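Local atomic coordinates of neuraminidase (Influenza A virus, PDB entry 4GDJ), a protein that belongs to the influenza neuraminidase family, whose members remove terminal sialic acids from glycoconjugates, although its own putative active site has diverged. Residues L79-I84 with T92-L97; F56-G61 with R100-C105; T112-N117 with I125-G130; G322-K327 with R336-L341. All coordinates share one frame; numbering follows the deposited sequence.

Contact 1: residues L79-I84 with T92-L97; sequences LYKTPI and TSEMIL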
loop_
_atom_site.group_PDB
_atom_site.type_symbol
_atom_site.label_atom_id
_atom_site.label_comp_id
_atom_site.label_asym_id
_atom_site.label_seq_id
_atom_site.Cartn_x
_atom_site.Cartn_y
_atom_site.Cartn_z
ATOM N N LEU A 79 11.881 6.929 -10.170
ATOM C CA LEU A 79 10.552 6.401 -10.417
ATOM C C LEU A 79 10.393 6.188 -11.907
ATOM O O LEU A 79 10.671 7.081 -12.697
ATOM C CB LEU A 79 9.507 7.398 -9.933
ATOM C CG LEU A 79 8.062 7.017 -10.242
ATOM C CD1 LEU A 79 7.659 5.715 -9.536
ATOM C CD2 LEU A 79 7.176 8.149 -9.830
ATOM N N TYR A 80 9.981 4.983 -12.277
ATOM C CA TYR A 80 9.652 4.614 -13.649
ATOM C C TYR A 80 8.227 4.066 -13.694
ATOM O O TYR A 80 7.652 3.691 -12.679
ATOM C CB TYR A 80 10.578 3.496 -14.157
ATOM C CG TYR A 80 11.887 3.953 -14.752
ATOM C CD1 TYR A 80 12.899 4.423 -13.958
ATOM C CD2 TYR A 80 12.104 3.888 -16.117
ATOM C CE1 TYR A 80 14.097 4.851 -14.509
ATOM C CE2 TYR A 80 13.300 4.291 -16.676
ATOM C CZ TYR A 80 14.285 4.779 -15.869
ATOM O OH TYR A 80 15.474 5.189 -16.432
ATOM N N LYS A 81 7.691 3.991 -14.895
ATOM C CA LYS A 81 6.341 3.516 -15.133
ATOM C C LYS A 81 6.321 2.624 -16.394
ATOM O O LYS A 81 6.980 2.911 -17.397
ATOM C CB LYS A 81 5.457 4.751 -15.274
ATOM C CG LYS A 81 4.171 4.588 -15.932
ATOM C CD LYS A 81 3.555 5.921 -16.195
ATOM C CE LYS A 81 2.381 5.785 -17.156
ATOM N NZ LYS A 81 1.561 7.016 -17.268
ATOM N N THR A 82 5.565 1.536 -16.333
ATOM C CA THR A 82 5.510 0.573 -17.423
ATOM C C THR A 82 4.107 0.028 -17.547
ATOM O O THR A 82 3.496 -0.319 -16.532
ATOM C CB THR A 82 6.367 -0.660 -17.122
ATOM O OG1 THR A 82 7.696 -0.264 -16.790
ATOM C CG2 THR A 82 6.390 -1.587 -18.316
ATOM N N PRO A 83 3.608 -0.108 -18.778
ATOM C CA PRO A 83 2.325 -0.801 -19.002
ATOM C C PRO A 83 2.321 -2.173 -18.361
ATOM O O PRO A 83 3.294 -2.938 -18.447
ATOM C CB PRO A 83 2.253 -0.939 -20.521
ATOM C CG PRO A 83 3.141 0.171 -21.046
ATOM C CD PRO A 83 4.227 0.356 -20.033
ATOM N N ILE A 84 1.223 -2.483 -17.698
ATOM C CA ILE A 84 1.119 -3.683 -16.882
ATOM C C ILE A 84 1.476 -4.973 -17.658
ATOM O O ILE A 84 2.105 -5.900 -17.095
ATOM C CB ILE A 84 -0.272 -3.749 -16.245
ATOM C CG1 ILE A 84 -0.343 -4.814 -15.153
ATOM C CG2 ILE A 84 -1.316 -4.013 -17.318
ATOM C CD1 ILE A 84 0.856 -4.823 -14.239
ATOM N N THR A 92 10.499 -0.346 -22.817
ATOM C CA THR A 92 9.095 -0.368 -22.422
ATOM C C THR A 92 8.733 0.545 -21.237
ATOM O O THR A 92 7.559 0.746 -20.929
ATOM C CB THR A 92 8.699 -1.793 -22.035
ATOM O OG1 THR A 92 9.560 -2.256 -20.986
ATOM C CG2 THR A 92 8.829 -2.725 -23.246
ATOM N N SER A 93 9.737 1.087 -20.565
ATOM C CA SER A 93 9.505 1.786 -19.320
ATOM C C SER A 93 9.828 3.251 -19.453
ATOM O O SER A 93 10.760 3.632 -20.162
ATOM C CB SER A 93 10.355 1.181 -18.219
ATOM O OG SER A 93 10.002 -0.164 -18.029
ATOM N N GLU A 94 9.078 4.081 -18.742
ATOM C CA GLU A 94 9.198 5.532 -18.887
ATOM C C GLU A 94 9.708 6.167 -17.607
ATOM O O GLU A 94 9.086 6.019 -16.550
ATOM C CB GLU A 94 7.815 6.092 -19.204
ATOM C CG GLU A 94 7.716 7.605 -19.217
ATOM C CD GLU A 94 6.315 8.070 -19.571
ATOM O OE1 GLU A 94 5.482 7.214 -19.945
ATOM O OE2 GLU A 94 6.042 9.284 -19.467
ATOM N N MET A 95 10.820 6.895 -17.678
ATOM C CA MET A 95 11.331 7.557 -16.484
ATOM C C MET A 95 10.457 8.737 -16.136
ATOM O O MET A 95 9.934 9.420 -17.012
ATOM C CB MET A 95 12.767 8.040 -16.643
ATOM C CG MET A 95 13.272 8.755 -15.379
ATOM S SD MET A 95 15.024 9.132 -15.489
ATOM C CE MET A 95 15.264 10.094 -13.966
ATOM N N ILE A 96 10.260 8.958 -14.840
ATOM C CA ILE A 96 9.386 10.033 -14.406
ATOM C C ILE A 96 10.251 11.054 -13.650
ATOM O O ILE A 96 10.470 12.144 -14.150
ATOM C CB ILE A 96 8.224 9.485 -13.575
ATOM C CG1 ILE A 96 7.362 8.584 -14.463
ATOM C CG2 ILE A 96 7.382 10.605 -13.018
ATOM C CD1 ILE A 96 6.178 8.017 -13.747
ATOM N N LEU A 97 10.789 10.670 -12.492
ATOM C CA LEU A 97 11.574 11.581 -11.654
ATOM C C LEU A 97 12.536 10.781 -10.781
ATOM O O LEU A 97 12.263 9.634 -10.450
ATOM C CB LEU A 97 10.652 12.363 -10.708
ATOM C CG LEU A 97 9.821 13.543 -11.196
ATOM C CD1 LEU A 97 8.906 13.993 -10.062
ATOM C CD2 LEU A 97 10.734 14.663 -11.631
#
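Tyr80 lays one face of its ring against Met95. Met95 CA sits over that face, 3.8 Å from the ring centroid and 14° off the normal, and Met95 CB comes within 3.7 Å of Tyr80 CZ. The ring gets there because its CG stands anti to the carbonyl carbon (chi1 -86°). Met95 runs on in an extended chain that leads away, yet its sulfur keeps an oblique Met-aromatic contact, SD 5.2 Å from the Tyr80 centroid. On the other face of this antiparallel pair the aliphatic groups gather round Ile96: its CD1 meets Lys81 CB at 3.7 Å, and its CG2 touches Leu79 CD2. Lys81 and Glu94 also point to that face, their opposite charges near but not in contact; Lys81 makes cation-pi contacts with Trp111 and Phe54. A classic beta bulge lies here: Leu79 O takes the N-H of Ile96 (2.9 Å from O to N), whereas Leu79 N gives its hydrogen to Leu97 O. At the turn end, Thr82 OG1 and Ser93 OG share a short hydrogen bond of 2.6 Å; Thr82 OG1 is also bonded to Asn88 of the connecting loop. The hairpin forms the outer half of a four-stranded propeller blade: strand 78-83 hydrogen-bonds to strand 53-62 on its other side, strand 94-98 is outermost, and Leu79, Ile96 and Leu97 pack on strand 111-117 of the next sheet.

Contact 2: residues F56-G61 with R100-C105; sequences FFIAYG and RSSSAC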
loop_
_atom_site.group_PDB
_atom_site.type_symbol
_atom_site.label_atom_id
_atom_site.label_comp_id
_atom_site.label_asym_id
_atom_site.label_seq_id
_atom_site.Cartn_x
_atom_site.Cartn_y
_atom_site.Cartn_z
ATOM N N PHE A 56 4.245 1.146 -11.442
ATOM C CA PHE A 56 5.139 2.219 -11.013
ATOM C C PHE A 56 6.189 1.579 -10.118
ATOM O O PHE A 56 5.855 0.758 -9.264
ATOM C CB PHE A 56 4.373 3.292 -10.245
ATOM C CG PHE A 56 3.462 4.126 -11.100
ATOM C CD1 PHE A 56 2.181 3.702 -11.382
ATOM C CD2 PHE A 56 3.887 5.351 -11.615
ATOM C CE1 PHE A 56 1.331 4.460 -12.194
ATOM C CE2 PHE A 56 3.048 6.113 -12.417
ATOM C CZ PHE A 56 1.754 5.671 -12.687
ATOM N N PHE A 57 7.463 1.934 -10.306
ATOM C CA PHE A 57 8.514 1.295 -9.546
ATOM C C PHE A 57 9.763 2.161 -9.465
ATOM O O PHE A 57 9.965 3.054 -10.271
ATOM C CB PHE A 57 8.877 -0.077 -10.125
ATOM C CG PHE A 57 9.433 -0.020 -11.510
ATOM C CD1 PHE A 57 8.584 0.058 -12.602
ATOM C CD2 PHE A 57 10.794 -0.009 -11.723
ATOM C CE1 PHE A 57 9.075 0.126 -13.875
ATOM C CE2 PHE A 57 11.308 0.074 -13.020
ATOM C CZ PHE A 57 10.442 0.130 -14.090
ATOM N N ILE A 58 10.559 1.888 -8.450
ATOM C CA ILE A 58 11.864 2.475 -8.301
ATOM C C ILE A 58 12.902 1.620 -9.003
ATOM O O ILE A 58 13.136 0.455 -8.635
ATOM C CB ILE A 58 12.262 2.618 -6.828
ATOM C CG1 ILE A 58 11.207 3.415 -6.055
ATOM C CG2 ILE A 58 13.635 3.293 -6.745
ATOM C CD1 ILE A 58 11.016 4.814 -6.541
ATOM N N ALA A 59 13.528 2.201 -10.022
ATOM C CA ALA A 59 14.590 1.517 -10.751
ATOM C C ALA A 59 15.929 1.917 -10.147
ATOM O O ALA A 59 16.207 3.094 -9.984
ATOM C CB ALA A 59 14.566 1.919 -12.233
ATOM N N TYR A 60 16.760 0.935 -9.844
ATOM C CA TYR A 60 18.017 1.202 -9.162
ATOM C C TYR A 60 19.229 0.663 -9.928
ATOM O O TYR A 60 20.330 0.701 -9.412
ATOM C CB TYR A 60 17.986 0.602 -7.753
ATOM C CG TYR A 60 17.848 -0.913 -7.701
ATOM C CD1 TYR A 60 16.602 -1.506 -7.696
ATOM C CD2 TYR A 60 18.968 -1.742 -7.623
ATOM C CE1 TYR A 60 16.457 -2.870 -7.636
ATOM C CE2 TYR A 60 18.828 -3.126 -7.551
ATOM C CZ TYR A 60 17.568 -3.681 -7.562
ATOM O OH TYR A 60 17.382 -5.045 -7.499
ATOM N N GLY A 61 19.019 0.169 -11.154
ATOM C CA GLY A 61 20.107 -0.365 -11.971
ATOM C C GLY A 61 19.648 -1.202 -13.161
ATOM O O GLY A 61 18.447 -1.417 -13.363
ATOM N N ARG A 100 13.381 7.785 -4.247
ATOM C CA ARG A 100 13.537 6.480 -3.644
ATOM C C ARG A 100 12.252 5.918 -3.043
ATOM O O ARG A 100 12.227 4.769 -2.663
ATOM C CB ARG A 100 14.622 6.525 -2.578
ATOM C CG ARG A 100 14.252 7.366 -1.401
ATOM C CD ARG A 100 15.272 7.190 -0.279
ATOM N NE ARG A 100 16.528 7.805 -0.659
ATOM C CZ ARG A 100 16.808 9.091 -0.455
ATOM N NH1 ARG A 100 15.918 9.877 0.150
ATOM N NH2 ARG A 100 17.981 9.590 -0.837
ATOM N N SER A 101 11.203 6.715 -2.941
ATOM C CA SER A 101 9.890 6.164 -2.711
ATOM C C SER A 101 8.887 6.981 -3.502
ATOM O O SER A 101 9.201 8.064 -3.974
ATOM C CB SER A 101 9.551 6.136 -1.216
ATOM O OG SER A 101 9.260 7.410 -0.689
ATOM N N SER A 102 7.670 6.464 -3.657
ATOM C CA SER A 102 6.698 7.139 -4.476
ATOM C C SER A 102 5.236 6.745 -4.221
ATOM O O SER A 102 4.909 5.814 -3.458
ATOM C CB SER A 102 7.025 6.877 -5.953
ATOM O OG SER A 102 6.630 5.582 -6.356
ATOM N N SER A 103 4.370 7.524 -4.844
ATOM C CA SER A 103 2.948 7.227 -4.906
ATOM C C SER A 103 2.461 7.860 -6.198
ATOM O O SER A 103 3.077 8.778 -6.717
ATOM C CB SER A 103 2.219 7.745 -3.669
ATOM O OG SER A 103 0.875 7.323 -3.655
ATOM N N ALA A 104 1.390 7.314 -6.765
ATOM C CA ALA A 104 0.816 7.838 -7.981
ATOM C C ALA A 104 -0.671 7.521 -8.032
ATOM O O ALA A 104 -1.091 6.434 -7.596
ATOM C CB ALA A 104 1.503 7.237 -9.185
ATOM N N CYS A 105 -1.451 8.435 -8.582
ATOM C CA CYS A 105 -2.892 8.194 -8.761
ATOM C C CYS A 105 -3.477 9.085 -9.832
ATOM O O CYS A 105 -3.004 10.204 -10.076
ATOM C CB CYS A 105 -3.639 8.365 -7.445
ATOM S SG CYS A 105 -3.203 9.838 -6.554
#
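Ala104 presses its methyl onto the middle of the Phe56 ring, in a packing of one beta-propeller blade on the next. CB stands 3.8 Å from the ring centroid and 11° off its normal, a CH-pi contact with nearly the whole ring beneath one methyl. No hydrogen bond joins the two strands, which belong to different four-stranded sheets and run roughly antiparallel with their axes 7.4 Å apart at closest. The second foothold is Ile58. With CG1 anti to its carbonyl carbon (chi1 -55°) and a further bend at chi2, the side chain brings CD1 onto the Arg100 carbonyl carbon at 3.9 Å and close to Ser101 N. Ile58 CG1 lies 3.8 Å from Arg100 O. In the next shell, Trp111 meets the Phe56 ring with the planes inclined at about 55°, and Lys81 of the neighbouring strand also touches Phe56. Polar groups hold the 100-105 strand: Arg43 hydrogen-bonds to the Arg100 carbonyl and Asn149 to Ser102 N, while Tyr45 OH is bonded to the Ser102 side-chain OG. Beyond Ala104 the chain is tied covalently, Cys105 SG forming a disulfide with Cys152 SG.

Contact 3: residues T112-N117 with I125-G130; sequences TVLVSN and IMIKYG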
loop_
_atom_site.group_PDB
_atom_site.type_symbol
_atom_site.label_atom_id
_atom_site.label_comp_id
_atom_site.label_asym_id
_atom_site.label_seq_id
_atom_site.Cartn_x
_atom_site.Cartn_y
_atom_site.Cartn_z
ATOM N N THR A 112 -1.369 12.320 -10.872
ATOM C CA THR A 112 -0.607 12.946 -9.802
ATOM C C THR A 112 0.480 11.943 -9.442
ATOM O O THR A 112 0.187 10.753 -9.178
ATOM C CB THR A 112 -1.465 13.262 -8.571
ATOM O OG1 THR A 112 -2.468 14.212 -8.910
ATOM C CG2 THR A 112 -0.587 13.885 -7.443
ATOM N N VAL A 113 1.722 12.397 -9.415
ATOM C CA VAL A 113 2.842 11.545 -9.002
ATOM C C VAL A 113 3.658 12.268 -7.936
ATOM O O VAL A 113 3.903 13.479 -8.047
ATOM C CB VAL A 113 3.774 11.219 -10.196
ATOM C CG1 VAL A 113 4.967 10.479 -9.719
ATOM C CG2 VAL A 113 3.059 10.410 -11.268
ATOM N N LEU A 114 4.056 11.533 -6.908
ATOM C CA LEU A 114 4.883 12.044 -5.820
ATOM C C LEU A 114 6.140 11.198 -5.683
ATOM O O LEU A 114 6.071 9.968 -5.738
ATOM C CB LEU A 114 4.125 12.019 -4.486
ATOM C CG LEU A 114 2.807 12.792 -4.361
ATOM C CD1 LEU A 114 1.602 11.901 -4.836
ATOM C CD2 LEU A 114 2.564 13.261 -2.949
ATOM N N VAL A 115 7.299 11.836 -5.524
ATOM C CA VAL A 115 8.503 11.078 -5.182
ATOM C C VAL A 115 9.207 11.742 -4.007
ATOM O O VAL A 115 9.091 12.944 -3.826
ATOM C CB VAL A 115 9.485 11.013 -6.355
ATOM C CG1 VAL A 115 8.856 10.310 -7.513
ATOM C CG2 VAL A 115 9.938 12.422 -6.739
ATOM N N SER A 116 9.906 10.962 -3.191
ATOM C CA SER A 116 10.737 11.540 -2.157
ATOM C C SER A 116 12.190 11.436 -2.544
ATOM O O SER A 116 12.618 10.504 -3.228
ATOM C CB SER A 116 10.567 10.819 -0.828
ATOM O OG SER A 116 11.043 9.478 -0.942
ATOM N N ASN A 117 12.976 12.379 -2.044
ATOM C CA ASN A 117 14.395 12.375 -2.326
ATOM C C ASN A 117 15.096 13.228 -1.264
ATOM O O ASN A 117 14.443 13.857 -0.416
ATOM C CB ASN A 117 14.668 12.936 -3.725
ATOM C CG ASN A 117 15.978 12.446 -4.313
ATOM O OD1 ASN A 117 16.611 11.551 -3.776
ATOM N ND2 ASN A 117 16.368 13.014 -5.446
ATOM N N ILE A 125 9.572 15.920 -0.645
ATOM C CA ILE A 125 8.689 15.312 -1.634
ATOM C C ILE A 125 8.372 16.290 -2.739
ATOM O O ILE A 125 8.137 17.453 -2.480
ATOM C CB ILE A 125 7.398 14.836 -0.949
ATOM C CG1 ILE A 125 7.737 13.541 -0.173
ATOM C CG2 ILE A 125 6.252 14.631 -1.986
ATOM C CD1 ILE A 125 6.664 13.108 0.752
ATOM N N MET A 126 8.419 15.826 -3.980
ATOM C CA MET A 126 7.924 16.611 -5.082
ATOM C C MET A 126 6.740 15.906 -5.761
ATOM O O MET A 126 6.652 14.684 -5.825
ATOM C CB MET A 126 8.991 16.967 -6.136
ATOM C CG MET A 126 9.860 15.875 -6.600
ATOM S SD MET A 126 11.408 16.530 -7.357
ATOM C CE MET A 126 10.655 17.498 -8.598
ATOM N N ILE A 127 5.895 16.745 -6.317
ATOM C CA ILE A 127 4.649 16.357 -6.867
ATOM C C ILE A 127 4.582 16.857 -8.279
ATOM O O ILE A 127 4.888 18.016 -8.576
ATOM C CB ILE A 127 3.490 16.985 -6.075
ATOM C CG1 ILE A 127 3.612 16.601 -4.601
ATOM C CG2 ILE A 127 2.161 16.485 -6.635
ATOM C CD1 ILE A 127 2.546 17.211 -3.708
ATOM N N LYS A 128 4.135 15.991 -9.151
ATOM C CA LYS A 128 3.855 16.367 -10.521
ATOM C C LYS A 128 2.381 16.088 -10.852
ATOM O O LYS A 128 1.795 15.130 -10.358
ATOM C CB LYS A 128 4.784 15.605 -11.438
ATOM C CG LYS A 128 4.549 15.897 -12.875
ATOM C CD LYS A 128 5.277 14.904 -13.739
ATOM C CE LYS A 128 6.755 15.097 -13.670
ATOM N NZ LYS A 128 7.150 16.349 -14.396
ATOM N N TYR A 129 1.763 16.971 -11.630
ATOM C CA TYR A 129 0.389 16.793 -12.112
ATOM C C TYR A 129 0.489 16.899 -13.631
ATOM O O TYR A 129 0.887 17.939 -14.178
ATOM C CB TYR A 129 -0.532 17.867 -11.527
ATOM C CG TYR A 129 -2.009 17.652 -11.834
ATOM C CD1 TYR A 129 -2.665 16.540 -11.369
ATOM C CD2 TYR A 129 -2.736 18.577 -12.567
ATOM C CE1 TYR A 129 -4.011 16.330 -11.627
ATOM C CE2 TYR A 129 -4.109 18.374 -12.840
ATOM C CZ TYR A 129 -4.722 17.247 -12.373
ATOM O OH TYR A 129 -6.046 17.014 -12.612
ATOM N N GLY A 130 0.202 15.814 -14.319
ATOM C CA GLY A 130 0.496 15.758 -15.736
ATOM C C GLY A 130 1.987 15.941 -15.959
ATOM O O GLY A 130 2.805 15.305 -15.298
#
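Val115 sets its CG2 against Met126 CG at 3.5 Å, tighter than usual for two carbons, the side chains lying side by side and pointing the same way. Met126 CG sits between its backbone N and carbonyl carbon (chi1 47°), which holds it beside the valine before the chain bends at chi3 and its end leads off. On the opposite face Leu114 fits against two isoleucines: its CD2 lies 3.9 Å from Ile127 CG1 and 4.1 Å from Ile125 CG2. Ile127 CG2 reaches on to the methyl of Thr112, and Ile125 CG1 to Ser116 CB. The two strands form an antiparallel beta hairpin, the middle pair of a four-stranded propeller blade. Val113 and Lys128 exchange two backbone hydrogen bonds, as do Val115 and Met126; the bond from Lys128 N to Val113 O is 2.8 Å long and nearly straight, 168° at the hydrogen. Between these pairs, CA-H groups add close contacts to the same carbonyls, such as Leu114 CA to Met126 O at 3.2 Å. At the far end Thr112 OG1 meets the edge of the Tyr129 ring, near its plane, 3.4 Å from CD1; the tyrosine hydroxyl is hydrogen-bonded to Asp107. Leu179 of strand 173-180 covers Thr112, Leu114 and Ile127, while on the other face Leu97 of the preceding sheet also touches Met126.

Contact 4: residues G322-K327 with R336-L341; sequences GFFQPK and RVCFWL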
loop_
_atom_site.group_PDB
_atom_site.type_symbol
_atom_site.label_atom_id
_atom_site.label_comp_id
_atom_site.label_asym_id
_atom_site.label_seq_id
_atom_site.Cartn_x
_atom_site.Cartn_y
_atom_site.Cartn_z
ATOM N N GLY A 322 -0.304 -5.065 -1.974
ATOM C CA GLY A 322 -1.073 -3.859 -1.735
ATOM C C GLY A 322 -2.262 -3.762 -2.666
ATOM O O GLY A 322 -2.365 -4.542 -3.621
ATOM N N PHE A 323 -3.145 -2.797 -2.391
ATOM C CA PHE A 323 -4.352 -2.574 -3.180
ATOM C C PHE A 323 -4.133 -1.726 -4.414
ATOM O O PHE A 323 -3.224 -0.888 -4.483
ATOM C CB PHE A 323 -5.407 -1.836 -2.350
ATOM C CG PHE A 323 -5.918 -2.596 -1.145
ATOM C CD1 PHE A 323 -6.780 -3.674 -1.302
ATOM C CD2 PHE A 323 -5.578 -2.190 0.142
ATOM C CE1 PHE A 323 -7.260 -4.370 -0.197
ATOM C CE2 PHE A 323 -6.071 -2.870 1.254
ATOM C CZ PHE A 323 -6.909 -3.960 1.077
ATOM N N PHE A 324 -5.005 -1.926 -5.380
ATOM C CA PHE A 324 -5.223 -0.968 -6.466
ATOM C C PHE A 324 -6.647 -1.126 -6.948
ATOM O O PHE A 324 -7.248 -2.193 -6.737
ATOM C CB PHE A 324 -4.223 -1.118 -7.637
ATOM C CG PHE A 324 -4.439 -2.326 -8.505
ATOM C CD1 PHE A 324 -3.933 -3.567 -8.145
ATOM C CD2 PHE A 324 -5.073 -2.203 -9.723
ATOM C CE1 PHE A 324 -4.112 -4.678 -8.961
ATOM C CE2 PHE A 324 -5.256 -3.312 -10.540
ATOM C CZ PHE A 324 -4.770 -4.528 -10.175
ATOM N N GLN A 325 -7.190 -0.069 -7.555
ATOM C CA GLN A 325 -8.577 -0.063 -8.024
ATOM C C GLN A 325 -8.649 0.364 -9.491
ATOM O O GLN A 325 -8.357 1.501 -9.823
ATOM C CB GLN A 325 -9.445 0.859 -7.165
ATOM C CG GLN A 325 -9.627 0.292 -5.762
ATOM C CD GLN A 325 -10.460 1.157 -4.852
ATOM O OE1 GLN A 325 -10.006 2.181 -4.336
ATOM N NE2 GLN A 325 -11.688 0.724 -4.609
ATOM N N PRO A 326 -9.040 -0.549 -10.383
ATOM C CA PRO A 326 -9.228 -0.142 -11.796
ATOM C C PRO A 326 -10.351 0.882 -11.895
ATOM O O PRO A 326 -11.170 0.874 -10.989
ATOM C CB PRO A 326 -9.607 -1.440 -12.502
ATOM C CG PRO A 326 -9.122 -2.521 -11.617
ATOM C CD PRO A 326 -9.167 -1.997 -10.194
ATOM N N LYS A 327 -10.418 1.723 -12.929
ATOM C CA LYS A 327 -11.329 2.881 -12.853
ATOM C C LYS A 327 -12.718 2.745 -13.511
ATOM O O LYS A 327 -13.685 3.330 -13.010
ATOM C CB LYS A 327 -10.643 4.170 -13.341
ATOM C CG LYS A 327 -9.472 4.655 -12.469
ATOM C CD LYS A 327 -9.872 4.877 -11.012
ATOM C CE LYS A 327 -8.650 5.115 -10.131
ATOM N NZ LYS A 327 -8.752 4.326 -8.845
ATOM N N ARG A 336 -14.938 -1.936 -7.677
ATOM C CA ARG A 336 -13.899 -2.961 -7.697
ATOM C C ARG A 336 -12.702 -2.691 -6.773
ATOM O O ARG A 336 -12.329 -1.540 -6.510
ATOM C CB ARG A 336 -13.417 -3.191 -9.124
ATOM C CG ARG A 336 -13.867 -4.561 -9.650
ATOM C CD ARG A 336 -13.828 -4.637 -11.161
ATOM N NE ARG A 336 -12.583 -5.193 -11.690
ATOM C CZ ARG A 336 -11.932 -4.701 -12.744
ATOM N NH1 ARG A 336 -12.397 -3.627 -13.382
ATOM N NH2 ARG A 336 -10.809 -5.280 -13.167
ATOM N N VAL A 337 -12.123 -3.785 -6.278
ATOM C CA VAL A 337 -10.905 -3.769 -5.477
ATOM C C VAL A 337 -10.053 -4.909 -5.964
ATOM O O VAL A 337 -10.537 -6.034 -6.111
ATOM C CB VAL A 337 -11.156 -4.030 -3.997
ATOM C CG1 VAL A 337 -9.887 -3.746 -3.199
ATOM C CG2 VAL A 337 -12.250 -3.183 -3.498
ATOM N N CYS A 338 -8.780 -4.617 -6.185
ATOM C CA CYS A 338 -7.795 -5.591 -6.604
ATOM C C CYS A 338 -6.552 -5.480 -5.754
ATOM O O CYS A 338 -6.424 -4.547 -4.960
ATOM C CB CYS A 338 -7.416 -5.365 -8.058
ATOM S SG CYS A 338 -8.825 -5.276 -9.183
ATOM N N PHE A 339 -5.647 -6.435 -5.896
ATOM C CA PHE A 339 -4.380 -6.356 -5.203
ATOM C C PHE A 339 -3.265 -6.819 -6.090
ATOM O O PHE A 339 -3.488 -7.590 -7.036
ATOM C CB PHE A 339 -4.403 -7.081 -3.845
ATOM C CG PHE A 339 -4.474 -8.587 -3.922
ATOM C CD1 PHE A 339 -3.323 -9.332 -4.099
ATOM C CD2 PHE A 339 -5.699 -9.262 -3.701
ATOM C CE1 PHE A 339 -3.381 -10.726 -4.124
ATOM C CE2 PHE A 339 -5.761 -10.667 -3.692
ATOM C CZ PHE A 339 -4.623 -11.396 -3.923
ATOM N N TRP A 340 -2.084 -6.273 -5.817
ATOM C CA TRP A 340 -0.838 -6.688 -6.434
ATOM C C TRP A 340 0.026 -7.391 -5.387
ATOM O O TRP A 340 -0.124 -7.194 -4.181
ATOM C CB TRP A 340 -0.100 -5.492 -7.095
ATOM C CG TRP A 340 0.080 -4.303 -6.174
ATOM C CD1 TRP A 340 -0.678 -3.181 -6.119
ATOM C CD2 TRP A 340 1.073 -4.166 -5.161
ATOM N NE1 TRP A 340 -0.206 -2.334 -5.142
ATOM C CE2 TRP A 340 0.859 -2.921 -4.534
ATOM C CE3 TRP A 340 2.130 -4.962 -4.741
ATOM C CZ2 TRP A 340 1.651 -2.472 -3.519
ATOM C CZ3 TRP A 340 2.932 -4.517 -3.733
ATOM C CH2 TRP A 340 2.686 -3.285 -3.118
ATOM N N LEU A 341 0.908 -8.272 -5.861
ATOM C CA LEU A 341 1.716 -9.099 -4.994
ATOM C C LEU A 341 3.038 -9.402 -5.675
ATOM O O LEU A 341 3.028 -9.817 -6.812
ATOM C CB LEU A 341 0.954 -10.397 -4.714
ATOM C CG LEU A 341 1.759 -11.526 -4.080
ATOM C CD1 LEU A 341 2.123 -11.119 -2.696
ATOM C CD2 LEU A 341 0.960 -12.887 -4.077
HETATM O O HOH W 1 -1.196 0.422 -5.630
#
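With CG of Phe324 (chi1 73°) and of Trp340 (chi1 52°) each set between its own backbone N and carbonyl carbon, both rings are brought over the partner strand. The indole lies across Gly322, whose N stands 3.4 Å above the ring plane and over its centre; the absence of a side chain lets the backbone approach this closely, and Gly322 CA makes a CH-pi contact with the six-membered ring. Phe324 receives Cys338 CB over one face, 3.6 Å from the centroid, with SG obliquely placed, while its CD1 lies at the edge of the indole, near the indole plane, 3.9 Å from Trp340 CD1. Pro326 CD touches the same sulfur at 3.4 Å, and Pro326 CG lies over a face of the Arg336 guanidinium. Gln325 NE2 gives a hydrogen bond of 3.0 Å to Arg336 O, close to its own amide plane, and its OE1 is bonded to Thr204 N. A water bridges Phe323 O and Trp340 NE1, accepting from the indole at 3.0 Å from NE1. The backbone ladder pairs Gly322 with Trp340 and Phe324 with Cys338. On the other face Phe323 CD1 packs on Val337 CG1, with Tyr203 and Phe270 around the Phe323 ring. In its antiparallel sheet, strand 317-324 is outermost; strand 338-343 pairs with strand 355-362, to which Cys338 is joined by its disulfide to Cys360, and strand 39-48 packs against Phe324 and Trp340.

Overall arrangement
Contacts 1 to 3 form a continuous run through two consecutive propeller blades. Contact 1 is nested along the chain inside the loop closed by contact 2; their centres are about 9 Å apart and both contacts reach the same sheet, Tyr80 N lying 2.8 Å from Phe57 O. Contacts 2 and 3 share the next sheet, with Cys105 O 2.8 Å from Thr112 N and Ser101 OG 2.7 Å from Ser116 OG. Leu79 CD2 reaches Val113 CG1 between contacts 1 and 3. Contact 4 belongs to a separate sheet, its centre about 17 Å from that of contact 2, their nearest atoms about 7 Å apart. All four lie away from the calcium site.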